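Local coordinates for arginine 3rd transport system periplasmic binding protein (Legionella pneumophila subsp. pneumophila str. Philadelphia 1, PDB 3KZG) that probably binds arginine or a related amino acid in the periplasm and hands it to an ABC-type importer, at residues G8-S20 against L156-S168. Residues are numbered along the deposited sequence; the frame is centred on the assembly and turned at random.
Sequences GTSKFNPPFEVWS and LMDYEAAKYWMAS
Pro14 pushes CB and CG onto the Tyr164 ring, the two side chains crossing at about a right angle: CB stands over one face of the phenol, 3.7 Å from the ring centroid and only 16° off the normal, a clear CH-pi contact. This is part of the interface between the two lobes of a type 2 periplasmic binding protein, where residues 12-16 of one lobe bridge to helix 159-166 of the other. Tyr164 presents that face because CG is anti to the backbone N (chi1 170°), and Ser168 OG sits over the opposite face, so the ring is sandwiched. Beyond the proline, Phe12 and Trp165 touch rim to rim, with CE2 of Phe12 meeting the indole edge at CZ2 of Trp165 at 3.4 Å and the ring planes steeply inclined. Pro14 CD in turn covers a face of Phe12, so residues 12-16 and the helix share one apolar cluster. With a cis peptide between them, Pro14 and Pro15 both touch the helix; Pro15 CD packs on Tyr164 CB and the Glu160 carbonyl, while the Phe16 ring reaches the CB atoms of Asp158 and Glu160 and meets Tyr193 edge-to-face.

The polar half of the contact centres on Asn13. Its ND2 gives a hydrogen bond of 3.0 Å to Asp158 OD2, fairly straight at 157°, with amide and carboxylate planes turned well away from parallel. Tyr121 holds the other carboxylate oxygen, OD1, and thereby steadies Asp158 just ahead of the helix. Asn13 OD1 takes protons from two waters: one also donates to Asp158 OD2, and the second donates to Pro14 O, 2.7 Å away, while accepting the indole proton of Trp165 NE1 at 2.9 Å.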
loop_
_atom_site.group_PDB
_atom_site.type_symbol
_atom_site.label_atom_id
_atom_site.label_comp_id
_atom_site.label_asym_id
_atom_site.label_seq_id
_atom_site.Cartn_x
_atom_site.Cartn_y
_atom_site.Cartn_z
ATOM N N GLY A 8 11.190 -32.913 5.137
ATOM C CA GLY A 8 12.493 -33.000 5.760
ATOM C C GLY A 8 13.098 -31.610 5.813
ATOM O O GLY A 8 12.973 -30.841 4.860
ATOM N N THR A 9 13.733 -31.282 6.935
ATOM C CA THR A 9 14.380 -29.983 7.120
ATOM C C THR A 9 15.644 -30.239 7.934
ATOM O O THR A 9 15.741 -31.263 8.608
ATOM C CB THR A 9 13.461 -29.003 7.880
ATOM O OG1 THR A 9 14.075 -27.707 7.926
ATOM C CG2 THR A 9 13.207 -29.496 9.298
ATOM N N SER A 10 16.617 -29.333 7.875
ATOM C CA SER A 10 17.854 -29.544 8.620
ATOM C C SER A 10 17.633 -29.403 10.118
ATOM O O SER A 10 16.571 -28.962 10.563
ATOM C CB SER A 10 18.942 -28.571 8.161
ATOM O OG SER A 10 18.631 -27.249 8.534
ATOM N N LYS A 11 18.649 -29.775 10.891
ATOM C CA LYS A 11 18.566 -29.717 12.344
ATOM C C LYS A 11 18.943 -28.390 12.988
ATOM O O LYS A 11 18.433 -28.054 14.051
ATOM C CB LYS A 11 19.425 -30.829 12.959
ATOM C CG LYS A 11 18.759 -32.194 12.940
ATOM C CD LYS A 11 19.674 -33.275 13.489
ATOM C CE LYS A 11 18.917 -34.585 13.685
ATOM N NZ LYS A 11 19.824 -35.707 14.059
ATOM N N PHE A 12 19.828 -27.627 12.362
ATOM C CA PHE A 12 20.227 -26.370 12.972
ATOM C C PHE A 12 20.804 -25.358 11.989
ATOM O O PHE A 12 21.912 -25.521 11.466
ATOM C CB PHE A 12 21.244 -26.650 14.089
ATOM C CG PHE A 12 21.533 -25.462 14.964
ATOM C CD1 PHE A 12 20.540 -24.922 15.778
ATOM C CD2 PHE A 12 22.795 -24.877 14.968
ATOM C CE1 PHE A 12 20.801 -23.812 16.584
ATOM C CE2 PHE A 12 23.067 -23.767 15.769
ATOM C CZ PHE A 12 22.067 -23.234 16.580
ATOM N N ASN A 13 20.036 -24.312 11.728
ATOM C CA ASN A 13 20.493 -23.251 10.844
ATOM C C ASN A 13 19.557 -22.069 10.978
ATOM O O ASN A 13 18.932 -21.641 10.011
ATOM C CB ASN A 13 20.555 -23.715 9.387
ATOM C CG ASN A 13 21.115 -22.642 8.461
ATOM O OD1 ASN A 13 22.065 -21.937 8.814
ATOM N ND2 ASN A 13 20.537 -22.523 7.267
ATOM N N PRO A 14 19.437 -21.536 12.201
ATOM C CA PRO A 14 18.562 -20.386 12.429
ATOM C C PRO A 14 18.982 -19.283 11.460
ATOM O O PRO A 14 20.151 -19.201 11.080
ATOM C CB PRO A 14 18.836 -20.032 13.893
ATOM C CG PRO A 14 20.260 -20.504 14.099
ATOM C CD PRO A 14 20.250 -21.831 13.393
ATOM N N PRO A 15 18.043 -18.409 11.062
ATOM C CA PRO A 15 16.634 -18.386 11.459
ATOM C C PRO A 15 15.697 -19.230 10.594
ATOM O O PRO A 15 14.483 -19.078 10.691
ATOM C CB PRO A 15 16.291 -16.909 11.358
ATOM C CG PRO A 15 17.023 -16.526 10.114
ATOM C CD PRO A 15 18.379 -17.197 10.289
ATOM N N PHE A 16 16.252 -20.101 9.751
ATOM C CA PHE A 16 15.431 -20.943 8.870
ATOM C C PHE A 16 14.741 -22.086 9.623
ATOM O O PHE A 16 13.539 -22.301 9.481
ATOM C CB PHE A 16 16.294 -21.474 7.722
ATOM C CG PHE A 16 16.825 -20.390 6.833
ATOM C CD1 PHE A 16 16.015 -19.813 5.860
ATOM C CD2 PHE A 16 18.117 -19.896 7.009
ATOM C CE1 PHE A 16 16.481 -18.756 5.071
ATOM C CE2 PHE A 16 18.594 -18.840 6.227
ATOM C CZ PHE A 16 17.769 -18.270 5.255
ATOM N N GLU A 17 15.508 -22.825 10.412
ATOM C CA GLU A 17 14.942 -23.892 11.229
ATOM C C GLU A 17 15.926 -24.344 12.292
ATOM O O GLU A 17 17.138 -24.265 12.118
ATOM C CB GLU A 17 14.510 -25.107 10.395
ATOM C CG GLU A 17 15.627 -25.842 9.690
ATOM C CD GLU A 17 15.790 -25.386 8.264
ATOM O OE1 GLU A 17 14.886 -24.677 7.779
ATOM O OE2 GLU A 17 16.806 -25.739 7.628
ATOM N N VAL A 18 15.373 -24.816 13.399
ATOM C CA VAL A 18 16.151 -25.315 14.515
ATOM C C VAL A 18 15.359 -26.458 15.140
ATOM O O VAL A 18 14.178 -26.313 15.467
ATOM C CB VAL A 18 16.353 -24.234 15.572
ATOM C CG1 VAL A 18 17.294 -23.151 15.074
ATOM C CG2 VAL A 18 15.031 -23.643 15.886
ATOM N N TRP A 19 16.020 -27.595 15.291
ATOM C CA TRP A 19 15.415 -28.783 15.877
ATOM C C TRP A 19 15.842 -28.870 17.347
ATOM O O TRP A 19 17.035 -28.813 17.651
ATOM C CB TRP A 19 15.900 -30.005 15.106
ATOM C CG TRP A 19 15.491 -31.312 15.680
ATOM C CD1 TRP A 19 14.236 -31.846 15.699
ATOM C CD2 TRP A 19 16.353 -32.281 16.287
ATOM N NE1 TRP A 19 14.264 -33.095 16.277
ATOM C CE2 TRP A 19 15.549 -33.384 16.648
ATOM C CE3 TRP A 19 17.728 -32.321 16.561
ATOM C CZ2 TRP A 19 16.078 -34.524 17.269
ATOM C CZ3 TRP A 19 18.252 -33.458 17.179
ATOM C CH2 TRP A 19 17.424 -34.543 17.526
ATOM N N SER A 20 14.866 -29.001 18.243
ATOM C CA SER A 20 15.123 -29.097 19.685
ATOM C C SER A 20 14.681 -30.444 20.268
ATOM O O SER A 20 14.290 -30.527 21.436
ATOM C CB SER A 20 14.389 -27.976 20.431
ATOM O OG SER A 20 14.743 -26.697 19.931
ATOM N N LEU A 156 31.744 -19.053 5.359
ATOM C CA LEU A 156 30.846 -18.550 4.326
ATOM C C LEU A 156 29.564 -19.347 4.525
ATOM O O LEU A 156 29.562 -20.572 4.388
ATOM C CB LEU A 156 31.426 -18.801 2.921
ATOM C CG LEU A 156 30.555 -18.332 1.742
ATOM C CD1 LEU A 156 30.230 -16.851 1.891
ATOM C CD2 LEU A 156 31.283 -18.583 0.429
HETATM N N MSE A 157 28.488 -18.648 4.885
HETATM C CA MSE A 157 27.189 -19.262 5.137
HETATM C C MSE A 157 26.064 -18.396 4.573
HETATM O O MSE A 157 26.325 -17.379 3.935
HETATM C CB MSE A 157 26.989 -19.454 6.650
HETATM C CG MSE A 157 26.997 -18.164 7.477
HETATM SE SE MSE A 157 26.890 -18.442 9.412
HETATM C CE MSE A 157 28.661 -19.221 9.708
ATOM N N ASP A 158 24.822 -18.810 4.799
ATOM C CA ASP A 158 23.669 -18.052 4.326
ATOM C C ASP A 158 23.710 -16.645 4.938
ATOM O O ASP A 158 24.066 -16.477 6.111
ATOM C CB ASP A 158 22.358 -18.738 4.736
ATOM C CG ASP A 158 22.260 -20.182 4.247
ATOM O OD1 ASP A 158 22.388 -20.422 3.029
ATOM O OD2 ASP A 158 22.042 -21.080 5.088
ATOM N N TYR A 159 23.345 -15.645 4.144
ATOM C CA TYR A 159 23.330 -14.260 4.598
ATOM C C TYR A 159 22.457 -14.037 5.841
ATOM O O TYR A 159 22.915 -13.432 6.815
ATOM C CB TYR A 159 22.857 -13.342 3.465
ATOM C CG TYR A 159 22.635 -11.910 3.898
ATOM C CD1 TYR A 159 23.704 -11.113 4.310
ATOM C CD2 TYR A 159 21.352 -11.364 3.934
ATOM C CE1 TYR A 159 23.506 -9.809 4.755
ATOM C CE2 TYR A 159 21.138 -10.057 4.378
ATOM C CZ TYR A 159 22.220 -9.287 4.788
ATOM O OH TYR A 159 22.023 -8.006 5.243
ATOM N N GLU A 160 21.212 -14.517 5.817
ATOM C CA GLU A 160 20.325 -14.335 6.966
ATOM C C GLU A 160 20.806 -15.124 8.185
ATOM O O GLU A 160 20.484 -14.770 9.323
ATOM C CB GLU A 160 18.883 -14.750 6.645
ATOM C CG GLU A 160 18.138 -13.857 5.657
ATOM C CD GLU A 160 18.126 -12.390 6.048
ATOM O OE1 GLU A 160 18.238 -12.080 7.251
ATOM O OE2 GLU A 160 17.993 -11.540 5.144
ATOM N N ALA A 161 21.552 -16.200 7.949
ATOM C CA ALA A 161 22.087 -17.005 9.047
ATOM C C ALA A 161 23.239 -16.232 9.683
ATOM O O ALA A 161 23.404 -16.235 10.900
ATOM C CB ALA A 161 22.592 -18.358 8.529
ATOM N N ALA A 162 24.035 -15.576 8.844
ATOM C CA ALA A 162 25.172 -14.788 9.315
ATOM C C ALA A 162 24.690 -13.612 10.154
ATOM O O ALA A 162 25.242 -13.331 11.219
ATOM C CB ALA A 162 25.994 -14.281 8.130
ATOM N N LYS A 163 23.657 -12.929 9.673
ATOM C CA LYS A 163 23.096 -11.790 10.390
ATOM C C LYS A 163 22.507 -12.239 11.721
ATOM O O LYS A 163 22.624 -11.543 12.729
ATOM C CB LYS A 163 22.008 -11.110 9.555
ATOM C CG LYS A 163 22.533 -10.248 8.427
ATOM C CD LYS A 163 21.481 -9.235 8.009
ATOM C CE LYS A 163 21.122 -8.312 9.166
ATOM N NZ LYS A 163 20.064 -7.336 8.782
ATOM N N TYR A 164 21.864 -13.402 11.714
ATOM C CA TYR A 164 21.273 -13.951 12.927
ATOM C C TYR A 164 22.348 -14.096 14.008
ATOM O O TYR A 164 22.206 -13.586 15.118
ATOM C CB TYR A 164 20.664 -15.327 12.638
ATOM C CG TYR A 164 20.248 -16.068 13.882
ATOM C CD1 TYR A 164 19.002 -15.847 14.464
ATOM C CD2 TYR A 164 21.123 -16.956 14.511
ATOM C CE1 TYR A 164 18.636 -16.487 15.643
ATOM C CE2 TYR A 164 20.765 -17.600 15.693
ATOM C CZ TYR A 164 19.519 -17.357 16.251
ATOM O OH TYR A 164 19.156 -17.960 17.428
ATOM N N TRP A 165 23.425 -14.793 13.667
ATOM C CA TRP A 165 24.505 -15.026 14.607
ATOM C C TRP A 165 25.176 -13.770 15.129
ATOM O O TRP A 165 25.499 -13.684 16.312
ATOM C CB TRP A 165 25.547 -15.964 13.991
ATOM C CG TRP A 165 25.044 -17.363 13.908
ATOM C CD1 TRP A 165 24.673 -18.040 12.781
ATOM C CD2 TRP A 165 24.763 -18.233 15.009
ATOM N NE1 TRP A 165 24.173 -19.276 13.113
ATOM C CE2 TRP A 165 24.217 -19.419 14.476
ATOM C CE3 TRP A 165 24.920 -18.122 16.399
ATOM C CZ2 TRP A 165 23.823 -20.490 15.283
ATOM C CZ3 TRP A 165 24.528 -19.193 17.206
ATOM C CH2 TRP A 165 23.986 -20.358 16.641
HETATM N N MSE A 166 25.386 -12.784 14.268
HETATM C CA MSE A 166 26.029 -11.583 14.755
HETATM C C MSE A 166 25.141 -10.807 15.716
HETATM O O MSE A 166 25.635 -10.050 16.547
HETATM C CB MSE A 166 26.441 -10.681 13.610
HETATM C CG MSE A 166 27.162 -9.464 14.116
HETATM SE SE MSE A 166 27.809 -8.442 12.672
HETATM C CE MSE A 166 26.201 -7.428 12.275
ATOM N N ALA A 167 23.834 -11.007 15.618
ATOM C CA ALA A 167 22.909 -10.309 16.494
ATOM C C ALA A 167 22.308 -11.237 17.547
ATOM O O ALA A 167 21.359 -10.867 18.234
ATOM C CB ALA A 167 21.798 -9.670 15.672
ATOM N N SER A 168 22.866 -12.434 17.685
ATOM C CA SER A 168 22.340 -13.386 18.657
ATOM C C SER A 168 23.368 -13.936 19.641
ATOM O O SER A 168 23.006 -14.483 20.681
ATOM C CB SER A 168 21.658 -14.548 17.925
ATOM O OG SER A 168 20.555 -14.086 17.164
HETATM O O HOH W 1 24.000 -21.139 7.033
HETATM O O HOH W 2 22.412 -20.664 11.333
#